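PDB 1VPD: tartronate semialdehyde reductase from Salmonella typhimurium, which probably catalyses the NAD(P)H-dependent reduction of tartronate semialdehyde (2-hydroxy-3-oxopropanoate) to D-glycerate, the last step of galactarate breakdown. Local coordinates for residues V33-N37 with P38-A42; R107-S110 with D111-A115; T218-D221 with A222-M226. All blocks are in the same frame, centred on the assembly; numbering follows the deposited sequence. Where two conformers were deposited one is given.

How the contacts relate
All three contacts are local and none touches another: contact 1 spans a strand-turn-helix junction, contacts 2 and 3 successive turns of one helix. Contacts 1 and 2 belong to the nucleotide-binding domain, where each lies in a beta-alpha-beta unit of the same sheet; their centres are about 27 Å apart. Contact 3 belongs to the helical C-terminal domain, on the other side of the chain's centre from contact 2. All are partly buried; contacts 1 and 2 have four exposed residues each, contact 3 one. Contact 1 relies on asparagine and aspartate side chains that bond to backbone N-H groups. Contacts 2 and 3 are held by main-chain bonds, regular in 107-115 but interrupted by a proline in 218-226.

Contact 1 of 3, residues V33-N37 with P38-A42; sequences VSDRN and PEAIA
N37 caps the helix that begins at P38, and its side chain and carbonyl together receive three of the N-H groups of the first turn. With CG anti to the backbone N (chi1 -178°), the amide swings forward beside the carbonyl carbon, over the first turn, and OD1 accepts from E39 N at 3.0 Å. The donor stands well above the amide plane, 56° out of it. The other end of the amide is held through water: ND2 of N37 donates to a water 2.8 Å away, and that water donates to E39 OE1. The main-chain O of N37 takes the first regular helical bond, from I41 N at 3.2 Å, and a weak one from A40 N.

I41 packs back against the end of the strand. Its CD1 reaches the backbone of S34 and D35, 3.5 Å from D35 O, while CG2 meets CG2 of V33 at 4.2 Å. A40 turns its methyl towards the carboxylate of D35, with CB 3.8 Å from OD2. That same OD2 accepts from N37 N at 2.9 Å, an Asx turn that fixes the bend before the cap. D35 OD1 is taken by the backbone N of L13, so the carboxylate ties the turn to the loop after strand 7-11. L13 lies in a stretch that fits the GxGxxG pattern and is predicted to bind NAD(+); an acidic residue at the end of the second strand, beside that loop, is found here as in many NAD-binding Rossmann domains.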
loop_
_atom_site.group_PDB
_atom_site.type_symbol
_atom_site.label_atom_id
_atom_site.label_comp_id
_atom_site.label_asym_id
_atom_site.label_seq_id
_atom_site.Cartn_x
_atom_site.Cartn_y
_atom_site.Cartn_z
ATOM N N VAL A 33 -16.995 -10.116 -0.489
ATOM C CA VAL A 33 -15.546 -10.161 -0.310
ATOM C C VAL A 33 -14.917 -11.495 -0.646
ATOM O O VAL A 33 -15.563 -12.551 -0.632
ATOM C CB VAL A 33 -15.146 -9.722 1.128
ATOM C CG1 VAL A 33 -15.796 -8.433 1.489
ATOM C CG2 VAL A 33 -15.446 -10.795 2.184
ATOM N N SER A 34 -13.631 -11.444 -0.999
ATOM C CA SER A 34 -12.831 -12.639 -1.164
ATOM C C SER A 34 -11.372 -12.358 -0.807
ATOM O O SER A 34 -10.930 -11.211 -0.813
ATOM C CB SER A 34 -12.919 -13.179 -2.576
ATOM O OG SER A 34 -12.181 -14.383 -2.680
ATOM N N ASP A 35 -10.682 -13.429 -0.448
ATOM C CA ASP A 35 -9.260 -13.439 -0.177
ATOM C C ASP A 35 -8.775 -14.879 -0.320
ATOM O O ASP A 35 -9.572 -15.812 -0.222
ATOM C CB ASP A 35 -8.982 -12.911 1.234
ATOM C CG ASP A 35 -7.502 -12.741 1.508
ATOM O OD1 ASP A 35 -6.946 -11.731 1.019
ATOM O OD2 ASP A 35 -6.810 -13.564 2.158
ATOM N N ARG A 36 -7.477 -15.061 -0.532
ATOM C CA ARG A 36 -6.890 -16.397 -0.587
ATOM C C ARG A 36 -6.950 -17.128 0.760
ATOM O O ARG A 36 -6.870 -18.349 0.787
ATOM C CB ARG A 36 -5.438 -16.336 -1.080
ATOM C CG ARG A 36 -5.305 -15.770 -2.495
ATOM C CD ARG A 36 -4.175 -16.358 -3.333
ATOM N NE ARG A 36 -4.216 -15.881 -4.720
ATOM C CZ ARG A 36 -5.155 -16.199 -5.619
ATOM N NH1 ARG A 36 -6.168 -17.006 -5.305
ATOM N NH2 ARG A 36 -5.088 -15.696 -6.853
ATOM N N ASN A 37 -7.082 -16.387 1.851
ATOM C CA ASN A 37 -7.153 -16.960 3.201
ATOM C C ASN A 37 -8.620 -17.030 3.670
ATOM O O ASN A 37 -9.228 -15.995 3.953
ATOM C CB ASN A 37 -6.311 -16.101 4.162
ATOM C CG ASN A 37 -6.271 -16.651 5.591
ATOM O OD1 ASN A 37 -6.875 -17.673 5.891
ATOM N ND2 ASN A 37 -5.556 -15.949 6.484
ATOM N N PRO A 38 -9.206 -18.227 3.764
ATOM C CA PRO A 38 -10.599 -18.336 4.234
ATOM C C PRO A 38 -10.836 -17.719 5.610
ATOM O O PRO A 38 -11.914 -17.221 5.861
ATOM C CB PRO A 38 -10.864 -19.860 4.246
ATOM C CG PRO A 38 -9.848 -20.440 3.356
ATOM C CD PRO A 38 -8.624 -19.548 3.464
ATOM N N GLU A 39 -9.833 -17.720 6.481
ATOM C CA GLU A 39 -9.976 -17.098 7.795
ATOM C C GLU A 39 -10.126 -15.592 7.709
ATOM O O GLU A 39 -10.850 -15.004 8.507
ATOM C CB GLU A 39 -8.796 -17.428 8.706
ATOM C CG GLU A 39 -8.658 -18.898 9.061
ATOM C CD GLU A 39 -7.632 -19.135 10.166
ATOM O OE1 GLU A 39 -7.108 -18.148 10.740
ATOM O OE2 GLU A 39 -7.346 -20.318 10.460
ATOM N N ALA A 40 -9.430 -14.963 6.759
ATOM C CA ALA A 40 -9.625 -13.527 6.503
ATOM C C ALA A 40 -11.057 -13.249 6.008
ATOM O O ALA A 40 -11.720 -12.339 6.495
ATOM C CB ALA A 40 -8.572 -12.999 5.499
ATOM N N ILE A 41 -11.551 -14.055 5.062
ATOM C CA ILE A 41 -12.962 -13.944 4.671
ATOM C C ILE A 41 -13.889 -14.101 5.884
ATOM O O ILE A 41 -14.783 -13.296 6.088
ATOM C CB ILE A 41 -13.360 -14.973 3.590
ATOM C CG1 ILE A 41 -12.506 -14.828 2.326
ATOM C CG2 ILE A 41 -14.860 -14.819 3.271
ATOM C CD1 ILE A 41 -12.773 -15.905 1.279
ATOM N N ALA A 42 -13.651 -15.118 6.710
ATOM C CA ALA A 42 -14.539 -15.376 7.855
ATOM C C ALA A 42 -14.622 -14.191 8.804
ATOM O O ALA A 42 -15.687 -13.843 9.292
ATOM C CB ALA A 42 -14.111 -16.609 8.592
HETATM O O HOH W 1 -5.351 -16.776 9.162
#

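Contact 2 of 3, residues R107-S110 with D111-A115; sequences REIS and DALKA
I109 and L113, one turn apart, form the closely packed side of this helical segment. Their side chains run side by side in the same direction, with I109 CG2 3.9 Å from L113 CD1. L113 CG sits beside its own backbone N and anti to the carbonyl carbon (chi1 -70°), which brings it back along the helix to 3.4 Å from I109 O. The same carbonyl accepts the L113 N-H at 2.9 Å, so polar and apolar parts of L113 gather round one oxygen. Both side chains press on M120 of strand 119-126, and helix 72-80 lies against them through V75 and K76 at I109 and L80 at L113. Helix 103-114 is thereby packed into the Rossmann-type domain as the crossover of the beta-alpha-beta unit between strands 94-97 and 119-126. E108 OE1 makes a salt bridge to K76 NZ of the same helix 72-80.

S110 marks the border: its side chain still touches M120 and I168, but OG meets a water at 2.7 Å. That water donates to D111 OD1 at 2.8 Å, bridging to the open side, where the links are looser. The exposed D111 leans back over the preceding turn, and its CG comes within 3.3 Å of R107 O, the acceptor for its own N-H. The backbone continues regularly through K114 N, which donates to S110 O at 2.8 Å.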
loop_
_atom_site.group_PDB
_atom_site.type_symbol
_atom_site.label_atom_id
_atom_site.label_comp_id
_atom_site.label_asym_id
_atom_site.label_seq_id
_atom_site.Cartn_x
_atom_site.Cartn_y
_atom_site.Cartn_z
ATOM N N ARG A 107 -2.018 0.517 -16.618
ATOM C CA ARG A 107 -2.465 0.895 -17.973
ATOM C C ARG A 107 -2.805 -0.326 -18.830
ATOM O O ARG A 107 -3.827 -0.329 -19.541
ATOM C CB ARG A 107 -1.395 1.744 -18.686
ATOM C CG ARG A 107 -1.202 3.137 -18.103
ATOM C CD ARG A 107 -0.308 4.085 -18.960
ATOM N NE ARG A 107 1.032 3.533 -19.189
ATOM C CZ ARG A 107 2.148 3.847 -18.525
ATOM N NH1 ARG A 107 2.146 4.757 -17.547
ATOM N NH2 ARG A 107 3.292 3.243 -18.857
ATOM N N GLU A 108 -1.998 -1.376 -18.721
ATOM C CA GLU A 108 -2.244 -2.632 -19.430
ATOM C C GLU A 108 -3.550 -3.301 -19.008
ATOM O O GLU A 108 -4.341 -3.753 -19.853
ATOM C CB GLU A 108 -1.106 -3.621 -19.190
ATOM C CG GLU A 108 0.157 -3.278 -19.941
ATOM C CD GLU A 108 1.329 -4.187 -19.591
ATOM O OE1 GLU A 108 1.415 -4.750 -18.458
ATOM O OE2 GLU A 108 2.187 -4.321 -20.468
ATOM N N ILE A 109 -3.764 -3.380 -17.701
ATOM C CA ILE A 109 -4.960 -4.002 -17.151
ATOM C C ILE A 109 -6.177 -3.140 -17.532
ATOM O O ILE A 109 -7.230 -3.669 -17.917
ATOM C CB ILE A 109 -4.845 -4.135 -15.617
ATOM C CG1 ILE A 109 -3.712 -5.117 -15.263
ATOM C CG2 ILE A 109 -6.173 -4.617 -15.037
ATOM C CD1 ILE A 109 -3.228 -4.995 -13.841
ATOM N N SER A 110 -6.035 -1.825 -17.434
ATOM C CA SER A 110 -7.118 -0.916 -17.840
ATOM C C SER A 110 -7.521 -1.128 -19.307
ATOM O O SER A 110 -8.720 -1.161 -19.645
ATOM C CB SER A 110 -6.701 0.533 -17.611
ATOM O OG SER A 110 -7.720 1.435 -18.033
ATOM N N ASP A 111 -6.537 -1.264 -20.183
ATOM C CA ASP A 111 -6.819 -1.450 -21.617
ATOM C C ASP A 111 -7.529 -2.770 -21.861
ATOM O O ASP A 111 -8.463 -2.837 -22.673
ATOM C CB ASP A 111 -5.539 -1.412 -22.449
ATOM C CG ASP A 111 -4.988 -0.014 -22.611
ATOM O OD1 ASP A 111 -5.696 0.974 -22.340
ATOM O OD2 ASP A 111 -3.820 0.176 -23.009
ATOM N N ALA A 112 -7.111 -3.814 -21.148
ATOM C CA ALA A 112 -7.745 -5.122 -21.287
ATOM C C ALA A 112 -9.200 -5.073 -20.810
ATOM O O ALA A 112 -10.083 -5.644 -21.464
ATOM C CB ALA A 112 -6.985 -6.178 -20.527
ATOM N N LEU A 113 -9.452 -4.388 -19.700
ATOM C CA LEU A 113 -10.812 -4.269 -19.169
ATOM C C LEU A 113 -11.679 -3.387 -20.067
ATOM O O LEU A 113 -12.854 -3.699 -20.286
ATOM C CB LEU A 113 -10.798 -3.713 -17.742
ATOM C CG LEU A 113 -10.234 -4.708 -16.714
ATOM C CD1 LEU A 113 -10.031 -4.046 -15.383
ATOM C CD2 LEU A 113 -11.134 -5.943 -16.563
ATOM N N LYS A 114 -11.095 -2.326 -20.619
ATOM C CA LYS A 114 -11.837 -1.391 -21.487
ATOM C C LYS A 114 -12.392 -2.094 -22.721
ATOM O O LYS A 114 -13.476 -1.741 -23.199
ATOM C CB LYS A 114 -10.956 -0.214 -21.910
ATOM C CG LYS A 114 -11.665 0.806 -22.812
ATOM C CD LYS A 114 -10.838 2.075 -23.003
ATOM C CE LYS A 114 -11.276 2.876 -24.233
ATOM N NZ LYS A 114 -12.738 2.773 -24.530
ATOM N N ALA A 115 -11.665 -3.082 -23.227
ATOM C CA ALA A 115 -12.108 -3.856 -24.387
ATOM C C ALA A 115 -13.422 -4.601 -24.104
ATOM O O ALA A 115 -14.177 -4.895 -25.029
ATOM C CB ALA A 115 -11.045 -4.821 -24.809
HETATM O O HOH W 2 -7.181 2.376 -20.498
#

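Contact 3 of 3, residues T218-D221 with A222-M226; sequences TVLD and AKAPM
Three successive i to i+4 bonds carry the backbone from 218-221 into 222-226: A222 N to T218 O at 3.0 Å, K223 N to V219 O at 2.8 Å, and A224 N to L220 O at 3.0 Å. The series then breaks at P225, which has no N-H to give. Its ring carbon CD instead lies 3.4 Å from D221 O, and the N of selenomethionine M226 also makes no bond to the preceding turn, so the helix kinks here.

On the buried side, L220 and A224 meet through CD1 and CB at 4.3 Å, and both touch Y207 of helix 203-210. L220 also packs on M189 of helix 170-198. K223 starts back along the helix, with CG 3.5 Å from V219 O, then bends at chi2 (-52°) and ends in a salt bridge from NZ to D281. The side chain of D221 leaves the backbone away from 222-226, and OD1 hydrogen-bonds to Y207 OH. Apolar packing and these polar links join the proline-kinked helix 218-228 to helices 170-198 and 203-210 and to the loop carrying D281, within the helical C-terminal domain of the 3-hydroxyisobutyrate dehydrogenase type.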
loop_
_atom_site.group_PDB
_atom_site.type_symbol
_atom_site.label_atom_id
_atom_site.label_comp_id
_atom_site.label_asym_id
_atom_site.label_seq_id
_atom_site.Cartn_x
_atom_site.Cartn_y
_atom_site.Cartn_z
ATOM N N THR A 218 5.436 11.829 9.924
ATOM C CA THR A 218 4.561 10.704 10.190
ATOM C C THR A 218 5.359 9.402 10.355
ATOM O O THR A 218 5.081 8.608 11.248
ATOM C CB THR A 218 3.520 10.639 9.076
ATOM O OG1 THR A 218 2.820 11.900 9.036
ATOM C CG2 THR A 218 2.448 9.560 9.342
ATOM N N VAL A 219 6.405 9.221 9.540
ATOM C CA VAL A 219 7.313 8.078 9.695
ATOM C C VAL A 219 8.003 8.086 11.051
ATOM O O VAL A 219 8.087 7.045 11.713
ATOM C CB VAL A 219 8.370 8.031 8.572
ATOM C CG1 VAL A 219 9.661 7.321 9.032
ATOM C CG2 VAL A 219 7.791 7.326 7.350
ATOM N N LEU A 220 8.481 9.246 11.484
ATOM C CA LEU A 220 9.219 9.310 12.740
ATOM C C LEU A 220 8.329 8.832 13.896
ATOM O O LEU A 220 8.738 7.994 14.707
ATOM C CB LEU A 220 9.762 10.715 13.002
ATOM C CG LEU A 220 10.662 10.853 14.235
ATOM C CD1 LEU A 220 11.973 10.147 14.034
ATOM C CD2 LEU A 220 10.896 12.330 14.537
ATOM N N ASP A 221 7.117 9.359 13.960
ATOM C CA ASP A 221 6.208 9.005 15.063
ATOM C C ASP A 221 5.672 7.583 14.966
ATOM O O ASP A 221 5.403 6.958 15.996
ATOM C CB ASP A 221 5.049 9.980 15.114
ATOM C CG ASP A 221 5.455 11.343 15.615
ATOM O OD1 ASP A 221 6.361 11.435 16.460
ATOM O OD2 ASP A 221 4.907 12.370 15.219
ATOM N N ALA A 222 5.508 7.067 13.748
ATOM C CA ALA A 222 5.042 5.690 13.564
ATOM C C ALA A 222 6.122 4.652 13.847
ATOM O O ALA A 222 5.835 3.614 14.448
ATOM C CB ALA A 222 4.516 5.478 12.150
ATOM N N LYS A 223 7.355 4.935 13.425
ATOM C CA LYS A 223 8.410 3.928 13.362
ATOM C C LYS A 223 9.472 4.026 14.446
ATOM O O LYS A 223 10.029 2.991 14.820
ATOM C CB LYS A 223 9.051 3.921 11.970
ATOM C CG LYS A 223 8.074 3.699 10.823
ATOM C CD LYS A 223 7.185 2.469 11.015
ATOM C CE LYS A 223 6.443 2.095 9.754
ATOM N NZ LYS A 223 5.654 0.833 9.953
ATOM N N ALA A 224 9.745 5.209 14.993
ATOM C CA ALA A 224 10.777 5.292 16.039
ATOM C C ALA A 224 10.410 4.435 17.254
ATOM O O ALA A 224 11.258 3.697 17.763
ATOM C CB ALA A 224 11.115 6.737 16.450
ATOM N N PRO A 225 9.163 4.512 17.716
ATOM C CA PRO A 225 8.743 3.647 18.831
ATOM C C PRO A 225 8.894 2.159 18.514
ATOM O O PRO A 225 9.346 1.403 19.393
ATOM C CB PRO A 225 7.285 4.063 19.061
ATOM C CG PRO A 225 7.255 5.484 18.583
ATOM C CD PRO A 225 8.085 5.432 17.319
HETATM N N MSE A 226 8.560 1.742 17.290
HETATM C CA MSE A 226 8.684 0.342 16.892
HETATM C C MSE A 226 10.131 -0.116 16.956
HETATM O O MSE A 226 10.437 -1.172 17.507
HETATM C CB MSE A 226 8.109 0.115 15.489
HETATM C CG MSE A 226 6.612 0.346 15.400
HETATM SE SE MSE A 226 5.878 -0.048 13.641
HETATM C CE MSE A 226 6.277 -1.964 13.512
#